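Local atomic coordinates of putative 2OG-Fe(II) oxygenase family protein (Caulobacter crescentus CB15, PDB entry 3OOX), a protein that probably acts as an iron(II)-dependent 2-oxoglutarate oxygenase, with proposed formation of ethene from 2-oxoglutarate and linked oxidation of L-arginine. Residues A[97-102]-A[117-122]; A[238-243]-A[289-294]; A[276-281]-A[293-298]. One frame throughout, in Å; residues are numbered along the deposited sequence. Where two conformers were deposited one is given.

Contact 1: A[97-102]-A[117-122]; sequences EFWHMG and DNVWPA. With EDO (1,2-ethanediol), chain K.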
loop_
_atom_site.group_PDB
_atom_site.type_symbol
_atom_site.label_atom_id
_atom_site.label_comp_id
_atom_site.label_asym_id
_atom_site.label_seq_id
_atom_site.Cartn_x
_atom_site.Cartn_y
_atom_site.Cartn_z
ATOM N N GLU A 97 -6.663 -14.211 -4.887
ATOM C CA GLU A 97 -6.998 -14.532 -3.517
ATOM C C GLU A 97 -6.112 -13.699 -2.598
ATOM O O GLU A 97 -5.008 -13.308 -2.975
ATOM C CB GLU A 97 -6.855 -16.035 -3.244
ATOM C CG GLU A 97 -5.477 -16.617 -3.561
ATOM C CD GLU A 97 -5.386 -18.107 -3.350
ATOM O OE1 GLU A 97 -6.218 -18.661 -2.597
ATOM O OE2 GLU A 97 -4.455 -18.702 -3.937
ATOM N N PHE A 98 -6.605 -13.391 -1.403
ATOM C CA PHE A 98 -5.986 -12.434 -0.495
ATOM C C PHE A 98 -5.801 -13.011 0.908
ATOM O O PHE A 98 -6.624 -13.795 1.359
ATOM C CB PHE A 98 -6.905 -11.218 -0.257
ATOM C CG PHE A 98 -7.249 -10.400 -1.511
ATOM C CD1 PHE A 98 -8.226 -10.821 -2.401
ATOM C CD2 PHE A 98 -6.687 -9.160 -1.708
ATOM C CE1 PHE A 98 -8.566 -10.059 -3.482
ATOM C CE2 PHE A 98 -7.024 -8.367 -2.804
ATOM C CZ PHE A 98 -7.942 -8.826 -3.696
ATOM N N TRP A 99 -4.793 -12.489 1.597
ATOM C CA TRP A 99 -4.686 -12.573 3.051
ATOM C C TRP A 99 -4.449 -11.156 3.565
ATOM O O TRP A 99 -3.590 -10.453 3.038
ATOM C CB TRP A 99 -3.501 -13.453 3.486
ATOM C CG TRP A 99 -3.449 -13.577 4.981
ATOM C CD1 TRP A 99 -2.839 -12.723 5.864
ATOM C CD2 TRP A 99 -4.068 -14.600 5.768
ATOM N NE1 TRP A 99 -3.034 -13.156 7.158
ATOM C CE2 TRP A 99 -3.793 -14.303 7.121
ATOM C CE3 TRP A 99 -4.804 -15.757 5.466
ATOM C CZ2 TRP A 99 -4.246 -15.128 8.169
ATOM C CZ3 TRP A 99 -5.265 -16.574 6.523
ATOM C CH2 TRP A 99 -4.971 -16.249 7.849
ATOM N N HIS A 100 -5.189 -10.738 4.569
ATOM C CA HIS A 100 -4.953 -9.449 5.188
ATOM C C HIS A 100 -4.549 -9.564 6.651
ATOM O O HIS A 100 -5.219 -10.242 7.434
ATOM C CB HIS A 100 -6.204 -8.592 5.098
ATOM C CG HIS A 100 -6.472 -8.106 3.714
ATOM N ND1 HIS A 100 -7.684 -8.276 3.087
ATOM C CD2 HIS A 100 -5.666 -7.470 2.827
ATOM C CE1 HIS A 100 -7.617 -7.747 1.870
ATOM N NE2 HIS A 100 -6.401 -7.256 1.686
HETATM N N MSE A 101 -3.459 -8.883 6.970
HETATM C CA MSE A 101 -2.986 -8.749 8.335
HETATM C C MSE A 101 -3.098 -7.295 8.728
HETATM O O MSE A 101 -2.540 -6.431 8.057
HETATM C CB MSE A 101 -1.525 -9.201 8.455
HETATM C CG MSE A 101 -0.973 -9.057 9.894
HETATM SE SE MSE A 101 0.945 -9.238 9.946
HETATM C CE MSE A 101 1.185 -8.338 11.685
ATOM N N GLY A 102 -3.798 -7.052 9.839
ATOM C CA GLY A 102 -3.852 -5.730 10.451
ATOM C C GLY A 102 -2.855 -5.607 11.582
ATOM O O GLY A 102 -2.041 -6.497 11.823
ATOM N N ASP A 117 -8.898 -8.294 15.836
ATOM C CA ASP A 117 -7.737 -9.131 16.033
ATOM C C ASP A 117 -7.363 -9.839 14.732
ATOM O O ASP A 117 -8.232 -10.161 13.912
ATOM C CB ASP A 117 -7.998 -10.240 17.066
ATOM C CG ASP A 117 -8.111 -9.728 18.496
ATOM O OD1 ASP A 117 -7.772 -8.565 18.772
ATOM O OD2 ASP A 117 -8.553 -10.534 19.360
ATOM N N ASN A 118 -6.068 -10.071 14.562
ATOM C CA ASN A 118 -5.575 -10.940 13.477
ATOM C C ASN A 118 -5.967 -12.388 13.725
ATOM O O ASN A 118 -6.148 -12.810 14.874
ATOM C CB ASN A 118 -4.072 -10.851 13.327
ATOM C CG ASN A 118 -3.652 -9.610 12.611
ATOM O OD1 ASN A 118 -4.252 -9.252 11.580
ATOM N ND2 ASN A 118 -2.633 -8.901 13.170
ATOM N N VAL A 119 -6.090 -13.126 12.638
ATOM C CA VAL A 119 -6.133 -14.572 12.684
ATOM C C VAL A 119 -4.859 -15.058 12.011
ATOM O O VAL A 119 -4.171 -14.296 11.327
ATOM C CB VAL A 119 -7.416 -15.140 12.010
ATOM C CG1 VAL A 119 -8.666 -14.679 12.768
ATOM C CG2 VAL A 119 -7.481 -14.734 10.480
ATOM N N TRP A 120 -4.517 -16.336 12.223
ATOM C CA TRP A 120 -3.263 -16.918 11.741
ATOM C C TRP A 120 -3.471 -18.349 11.282
ATOM O O TRP A 120 -4.270 -19.076 11.886
ATOM C CB TRP A 120 -2.170 -16.887 12.819
ATOM C CG TRP A 120 -1.915 -15.552 13.382
ATOM C CD1 TRP A 120 -2.364 -15.068 14.584
ATOM C CD2 TRP A 120 -1.216 -14.474 12.754
ATOM N NE1 TRP A 120 -1.954 -13.764 14.761
ATOM C CE2 TRP A 120 -1.226 -13.385 13.664
ATOM C CE3 TRP A 120 -0.513 -14.337 11.550
ATOM C CZ2 TRP A 120 -0.614 -12.163 13.369
ATOM C CZ3 TRP A 120 0.113 -13.114 11.280
ATOM C CH2 TRP A 120 0.063 -12.059 12.196
ATOM N N PRO A 121 -2.774 -18.756 10.206
ATOM C CA PRO A 121 -2.951 -20.127 9.704
ATOM C C PRO A 121 -2.054 -21.137 10.414
ATOM O O PRO A 121 -0.867 -21.166 10.173
ATOM C CB PRO A 121 -2.557 -20.010 8.227
ATOM C CG PRO A 121 -1.581 -18.889 8.188
ATOM C CD PRO A 121 -1.873 -17.962 9.347
ATOM N N ALA A 122 -2.642 -21.966 11.270
ATOM C CA ALA A 122 -1.861 -22.954 12.042
ATOM C C ALA A 122 -1.026 -23.878 11.159
ATOM O O ALA A 122 0.031 -24.376 11.581
ATOM C CB ALA A 122 -2.802 -23.787 12.892
HETATM C C1 EDO K . -12.478 -12.059 14.521
HETATM O O1 EDO K . -12.601 -13.444 14.785
HETATM C C2 EDO K . -10.980 -11.724 14.472
HETATM O O2 EDO K . -10.878 -10.336 14.239
HETATM O O HOH W 1 -2.668 -12.226 9.846
HETATM O O HOH W 2 -5.460 -11.292 10.218
#

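Contact 2: A[238-243]-A[289-294]; sequences LTNNVL and PDRYPE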
loop_
_atom_site.group_PDB
_atom_site.type_symbol
_atom_site.label_atom_id
_atom_site.label_comp_id
_atom_site.label_asym_id
_atom_site.label_seq_id
_atom_site.Cartn_x
_atom_site.Cartn_y
_atom_site.Cartn_z
ATOM N N LEU A 238 -4.743 15.829 3.910
ATOM C CA LEU A 238 -3.950 16.594 4.875
ATOM C C LEU A 238 -3.199 17.743 4.213
ATOM O O LEU A 238 -3.109 18.837 4.784
ATOM C CB LEU A 238 -2.991 15.665 5.611
ATOM C CG LEU A 238 -2.031 16.328 6.609
ATOM C CD1 LEU A 238 -2.816 16.949 7.776
ATOM C CD2 LEU A 238 -0.996 15.303 7.117
ATOM N N THR A 239 -2.659 17.511 3.015
ATOM C CA THR A 239 -1.835 18.501 2.292
ATOM C C THR A 239 -2.630 19.420 1.371
ATOM O O THR A 239 -2.033 20.083 0.508
ATOM C CB THR A 239 -0.728 17.800 1.463
ATOM O OG1 THR A 239 -1.344 16.997 0.437
ATOM C CG2 THR A 239 0.179 16.927 2.345
ATOM N N ASN A 240 -3.945 19.464 1.539
ATOM C CA ASN A 240 -4.799 20.300 0.675
ATOM C C ASN A 240 -4.507 20.030 -0.794
ATOM O O ASN A 240 -4.495 20.938 -1.655
ATOM C CB ASN A 240 -4.592 21.785 0.962
ATOM C CG ASN A 240 -5.797 22.615 0.582
ATOM O OD1 ASN A 240 -6.947 22.136 0.636
ATOM N ND2 ASN A 240 -5.557 23.885 0.241
ATOM N N ASN A 241 -4.304 18.739 -1.063
ATOM C CA ASN A 241 -4.050 18.214 -2.422
ATOM C C ASN A 241 -2.721 18.626 -3.061
ATOM O O ASN A 241 -2.500 18.378 -4.238
ATOM C CB ASN A 241 -5.264 18.497 -3.336
ATOM C CG ASN A 241 -6.503 17.730 -2.900
ATOM O OD1 ASN A 241 -6.930 17.835 -1.774
ATOM N ND2 ASN A 241 -7.055 16.924 -3.796
ATOM N N VAL A 242 -1.813 19.195 -2.282
ATOM C CA VAL A 242 -0.467 19.502 -2.745
ATOM C C VAL A 242 0.236 18.196 -3.185
ATOM O O VAL A 242 0.874 18.159 -4.227
ATOM C CB VAL A 242 0.340 20.257 -1.670
ATOM C CG1 VAL A 242 1.833 20.266 -2.027
ATOM C CG2 VAL A 242 -0.173 21.703 -1.523
ATOM N N LEU A 243 0.088 17.136 -2.383
ATOM C CA LEU A 243 0.554 15.815 -2.789
ATOM C C LEU A 243 -0.653 14.996 -3.262
ATOM O O LEU A 243 -1.552 14.715 -2.475
ATOM C CB LEU A 243 1.268 15.095 -1.648
ATOM C CG LEU A 243 2.479 15.823 -1.043
ATOM C CD1 LEU A 243 3.163 15.002 0.036
ATOM C CD2 LEU A 243 3.526 16.200 -2.111
ATOM N N PRO A 289 -7.009 27.594 -1.928
ATOM C CA PRO A 289 -7.726 27.712 -0.651
ATOM C C PRO A 289 -8.049 26.367 -0.027
ATOM O O PRO A 289 -8.028 25.328 -0.701
ATOM C CB PRO A 289 -9.015 28.494 -1.005
ATOM C CG PRO A 289 -9.113 28.470 -2.514
ATOM C CD PRO A 289 -7.734 28.213 -3.054
ATOM N N ASP A 290 -8.347 26.401 1.266
ATOM C CA ASP A 290 -8.623 25.198 2.024
ATOM C C ASP A 290 -9.854 24.467 1.463
ATOM O O ASP A 290 -10.976 24.998 1.464
ATOM C CB ASP A 290 -8.826 25.578 3.486
ATOM C CG ASP A 290 -8.769 24.408 4.436
ATOM O OD1 ASP A 290 -8.710 23.232 4.014
ATOM O OD2 ASP A 290 -8.795 24.709 5.634
ATOM N N ARG A 291 -9.620 23.240 0.966
ATOM C CA ARG A 291 -10.697 22.420 0.422
ATOM C C ARG A 291 -11.428 21.650 1.515
ATOM O O ARG A 291 -12.487 21.054 1.258
ATOM C CB ARG A 291 -10.123 21.441 -0.598
ATOM C CG ARG A 291 -9.382 22.097 -1.691
ATOM C CD ARG A 291 -8.747 21.054 -2.590
ATOM N NE ARG A 291 -7.699 21.675 -3.385
ATOM C CZ ARG A 291 -7.266 21.226 -4.556
ATOM N NH1 ARG A 291 -7.765 20.111 -5.105
ATOM N NH2 ARG A 291 -6.307 21.886 -5.176
ATOM N N TYR A 292 -10.888 21.683 2.733
ATOM C CA TYR A 292 -11.374 20.863 3.831
ATOM C C TYR A 292 -11.586 21.683 5.106
ATOM O O TYR A 292 -10.914 21.466 6.097
ATOM C CB TYR A 292 -10.395 19.698 4.065
ATOM C CG TYR A 292 -10.056 18.967 2.769
ATOM C CD1 TYR A 292 -10.984 18.115 2.187
ATOM C CD2 TYR A 292 -8.821 19.142 2.114
ATOM C CE1 TYR A 292 -10.723 17.464 0.999
ATOM C CE2 TYR A 292 -8.539 18.479 0.921
ATOM C CZ TYR A 292 -9.491 17.637 0.378
ATOM O OH TYR A 292 -9.210 16.982 -0.799
ATOM N N PRO A 293 -12.546 22.624 5.068
ATOM C CA PRO A 293 -12.727 23.491 6.229
ATOM C C PRO A 293 -13.183 22.746 7.480
ATOM O O PRO A 293 -12.968 23.256 8.589
ATOM C CB PRO A 293 -13.798 24.483 5.768
ATOM C CG PRO A 293 -14.562 23.778 4.714
ATOM C CD PRO A 293 -13.535 22.902 4.016
ATOM N N GLU A 294 -13.816 21.576 7.304
ATOM C CA GLU A 294 -14.206 20.726 8.418
ATOM C C GLU A 294 -13.201 19.580 8.538
ATOM O O GLU A 294 -13.057 18.772 7.604
ATOM C CB GLU A 294 -15.608 20.157 8.185
ATOM C CG GLU A 294 -16.682 21.220 7.897
ATOM C CD GLU A 294 -17.465 20.941 6.616
ATOM O OE1 GLU A 294 -16.875 21.031 5.516
ATOM O OE2 GLU A 294 -18.678 20.649 6.710
#

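Contact 3: A[276-281]-A[293-298]; sequences EIKTLQ and PESITA. With EDO (1,2-ethanediol), chain H.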
loop_
_atom_site.group_PDB
_atom_site.type_symbol
_atom_site.label_atom_id
_atom_site.label_comp_id
_atom_site.label_asym_id
_atom_site.label_seq_id
_atom_site.Cartn_x
_atom_site.Cartn_y
_atom_site.Cartn_z
ATOM N N GLU A 276 -6.734 13.521 14.084
ATOM C CA GLU A 276 -7.546 14.506 13.399
ATOM C C GLU A 276 -6.739 15.055 12.220
ATOM O O GLU A 276 -5.634 15.639 12.368
ATOM C CB GLU A 276 -7.957 15.658 14.325
ATOM C CG GLU A 276 -8.717 16.733 13.563
ATOM C CD GLU A 276 -9.168 17.912 14.439
ATOM O OE1 GLU A 276 -8.320 18.758 14.745
ATOM O OE2 GLU A 276 -10.347 17.976 14.783
ATOM N N ILE A 277 -7.285 14.813 11.029
ATOM C CA ILE A 277 -6.757 15.353 9.799
ATOM C C ILE A 277 -7.308 16.760 9.642
ATOM O O ILE A 277 -8.505 16.951 9.390
ATOM C CB ILE A 277 -7.126 14.472 8.545
ATOM C CG1 ILE A 277 -6.670 13.025 8.748
ATOM C CG2 ILE A 277 -6.567 15.082 7.258
ATOM C CD1 ILE A 277 -7.213 12.094 7.667
ATOM N N LYS A 278 -6.419 17.729 9.802
ATOM C CA LYS A 278 -6.732 19.147 9.701
ATOM C C LYS A 278 -5.722 19.773 8.737
ATOM O O LYS A 278 -4.511 19.577 8.848
ATOM C CB LYS A 278 -6.696 19.803 11.084
ATOM C CG LYS A 278 -6.890 21.315 11.042
ATOM C CD LYS A 278 -6.963 21.898 12.452
ATOM C CE LYS A 278 -7.273 23.389 12.402
ATOM N NZ LYS A 278 -6.197 24.169 11.708
ATOM N N THR A 279 -6.236 20.508 7.754
ATOM C CA THR A 279 -5.409 20.937 6.629
ATOM C C THR A 279 -4.148 21.651 7.083
ATOM O O THR A 279 -4.198 22.557 7.937
ATOM C CB THR A 279 -6.195 21.869 5.694
ATOM O OG1 THR A 279 -7.520 21.329 5.501
ATOM C CG2 THR A 279 -5.426 22.052 4.361
ATOM N N LEU A 280 -3.013 21.267 6.507
ATOM C CA LEU A 280 -1.753 21.938 6.828
ATOM C C LEU A 280 -1.854 23.388 6.377
ATOM O O LEU A 280 -2.153 23.684 5.217
ATOM C CB LEU A 280 -0.579 21.250 6.145
ATOM C CG LEU A 280 -0.281 19.806 6.587
ATOM C CD1 LEU A 280 0.806 19.220 5.714
ATOM C CD2 LEU A 280 0.119 19.740 8.061
ATOM N N GLN A 281 -1.580 24.320 7.293
ATOM C CA GLN A 281 -1.793 25.709 6.954
ATOM C C GLN A 281 -0.839 26.185 5.884
ATOM O O GLN A 281 -1.197 27.050 5.094
ATOM C CB GLN A 281 -1.754 26.610 8.194
ATOM C CG GLN A 281 -3.106 26.626 8.926
ATOM C CD GLN A 281 -4.229 27.272 8.090
ATOM O OE1 GLN A 281 -4.065 28.370 7.534
ATOM N NE2 GLN A 281 -5.371 26.586 7.997
ATOM N N PRO A 293 -12.546 22.624 5.068
ATOM C CA PRO A 293 -12.727 23.491 6.229
ATOM C C PRO A 293 -13.183 22.746 7.480
ATOM O O PRO A 293 -12.968 23.256 8.589
ATOM C CB PRO A 293 -13.798 24.483 5.768
ATOM C CG PRO A 293 -14.562 23.778 4.714
ATOM C CD PRO A 293 -13.535 22.902 4.016
ATOM N N GLU A 294 -13.816 21.576 7.304
ATOM C CA GLU A 294 -14.206 20.726 8.418
ATOM C C GLU A 294 -13.201 19.580 8.538
ATOM O O GLU A 294 -13.057 18.772 7.604
ATOM C CB GLU A 294 -15.608 20.157 8.185
ATOM C CG GLU A 294 -16.682 21.220 7.897
ATOM C CD GLU A 294 -17.465 20.941 6.616
ATOM O OE1 GLU A 294 -16.875 21.031 5.516
ATOM O OE2 GLU A 294 -18.678 20.649 6.710
ATOM N N SER A 295 -12.502 19.520 9.668
ATOM C CA SER A 295 -11.537 18.449 9.877
ATOM C C SER A 295 -12.253 17.123 10.139
ATOM O O SER A 295 -13.468 17.075 10.331
ATOM C CB SER A 295 -10.592 18.802 11.019
ATOM O OG SER A 295 -9.954 20.043 10.773
ATOM N N ILE A 296 -11.490 16.028 10.136
ATOM C CA ILE A 296 -12.076 14.681 10.209
ATOM C C ILE A 296 -11.044 13.754 10.805
ATOM O O ILE A 296 -9.852 13.936 10.549
ATOM C CB ILE A 296 -12.536 14.184 8.784
ATOM C CG1 ILE A 296 -13.432 12.957 8.904
ATOM C CG2 ILE A 296 -11.323 13.934 7.833
ATOM C CD1 ILE A 296 -14.211 12.636 7.627
ATOM N N THR A 297 -11.451 12.791 11.635
ATOM C CA THR A 297 -10.471 11.825 12.122
ATOM C C THR A 297 -10.139 10.852 10.994
ATOM O O THR A 297 -10.948 10.639 10.094
ATOM C CB THR A 297 -10.925 10.999 13.317
ATOM O OG1 THR A 297 -12.053 10.179 12.973
ATOM C CG2 THR A 297 -11.323 11.900 14.518
ATOM N N ALA A 298 -8.975 10.221 11.070
ATOM C CA ALA A 298 -8.609 9.234 10.055
ATOM C C ALA A 298 -9.648 8.120 9.990
ATOM O O ALA A 298 -10.041 7.659 8.893
ATOM C CB ALA A 298 -7.228 8.639 10.372
HETATM C C1 EDO H . 0.488 23.191 10.402
HETATM O O1 EDO H . -0.851 23.527 9.944
HETATM C C2 EDO H . 1.561 23.066 9.301
HETATM O O2 EDO H . 1.653 24.212 8.430
HETATM O O HOH W 3 -9.281 20.720 8.099
#

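Contact 1: A[97-102]-A[117-122]
Asn118 and Gly102 meet through two hydrogen bonds, one in each direction. The backbone N of Gly102 gives a hydrogen bond of 2.8 Å to OD1 of Asn118, lying in the carbonyl plane on a lone pair, while ND2 of Asn118 returns a nearly straight one to O of Gly102, a carbonyl it meets from above its plane. An alanine in place of Asn118 would probably leave the N-H and carbonyl of Gly102 without these mates and let the loop drift from the strand end.

Next to this pair, CG of Met101, a selenomethionine, lies 3.7 Å from ND2 of Asn118. Its SE then reaches the rim of Trp120, 3.7 Å from CH2, a Met-aromatic contact made at the ring edge. In Trp99, CG is anti to the backbone N (chi1 -177°). The far end of its indole meets the loop: CZ2 lies 3.3 Å from O of Val119, close to the ring plane, and CH2 packs on CD of Pro121 at 3.8 Å. One water accepts from NE1 of Trp99 and donates to O of Val119, bridging the same two residues.

Farther out, Asp104 takes a second bond from ND2 of Asn118, and Phe58 and Phe127 set edge-to-face against Trp99. Strand 97-101 runs between strands 78-80 and 170-176 of the main sheet, part of the double-stranded beta-helix expected for this oxygenase family, and helix 127-152 packs against Met101, Trp120 and Pro121.

Contact 2: A[238-243]-A[289-294]
Asn240 and Asn241 turn their amides onto Arg291 and Tyr292 by different first torsions. In Asn240, CG is anti to the backbone N (chi1 -155°); in Asn241 it is anti to the carbonyl carbon and beside the backbone N (chi1 -66°). The Asn240 amide bonds to the backbone of the partner loop through both its oxygen and its nitrogen. OD1 accepts from N of Arg291 at 2.9 Å along a nearly straight N-H, and ND2 donates to O of Pro289 at 3.0 Å, coming from above that carbonyl's plane. ND2 has a further acceptor in O of Cys283, so both ends of this buried amide are satisfied.

Asn240, with positive phi, is the C-prime residue of a Schellman motif that ends helix 233-238, with Asn241 N bonded to Glu236 O and Asn240 N to Arg237 O. A type I' turn from Thr239 to Val242 overlaps it and places the two asparagines at its central positions, and both meet the loop 289-294 through their side chains.

The Asn241 amide serves two neighbours. Its OD1 receives the hydroxyl of Tyr292, OH to OD1 2.6 Å, on a lone pair, with the amide and ring nearly coplanar. The same amide lies stacked on the guanidinium of Arg291, their planes 16° apart, and CB of Asn241 sits over one face of that group, 3.5 Å from NH1. Arg291 is extended from CG to NE, and its NH2 bonds to OD1 of Asn288. Within the loop, an Asx turn carries N of Tyr292 to OD1 of Asp290 at 3.0 Å, and that oxygen is also hydrogen-bonded to OG1 of Thr279.

Contact 3: A[276-281]-A[293-298]
A two-stranded antiparallel ladder, separate from the main sheets, pairs strand 276-277 with strand 296-297. Ile277 and Ile296 form its hydrogen-bonded pair: N of Ile277 gives to O of Ile296 at 2.8 Å, and N of Ile296 gives to O of Ile277 at a longer 3.2 Å. Glu276 and Thr297 make the adjoining non-hydrogen-bonded pair, their CA atoms 4.2 Å apart.

The two isoleucines share one face of the ladder and touch lightly, CB of Ile277 standing 4.3 Å from CG2 of Ile296. Beyond the pair, CD1 of Ile277 comes to 4.0 Å from CA of Ala298. Ser295 fills the other end of the contact. Its CB packs against CG of Glu276 and lies 3.2 Å from O of Ile277. Ser295 has two conformers, so the contacts of its OG are tentative; in the one described, OG lies 3.3 Å from CB of Lys278, and a water that accepts from N of Thr279 is also bonded to it, linking the two chains just beyond the last bridge.

Thr297 caps the start of helix 298-309, whose Phe301 and Gln304 touch Ile296, while Arg237 of helix 233-238 lies against both isoleucines.

In the fold
Contact 1 is largely buried and belongs to the main sheet, whereas contact 2 lies at the surface and contact 3 is partly buried. Contacts 1 and 2 stand on opposite sides of the chain's centre, about 35 Å between centres. Contacts 2 and 3 are neighbours, their centres about 8 Å apart, and share Pro293 and Glu294; Leu238 O and Leu280 N probably hydrogen-bond between them. Helix 233-238 is common to both, ending in contact 2 and touching the isoleucines of contact 3. Their chemistry differs accordingly: indole and selenium packing round one asparagine amide in contact 1, two asparagine amides meeting tyrosine and arginine in contact 2, and paired backbones in contact 3.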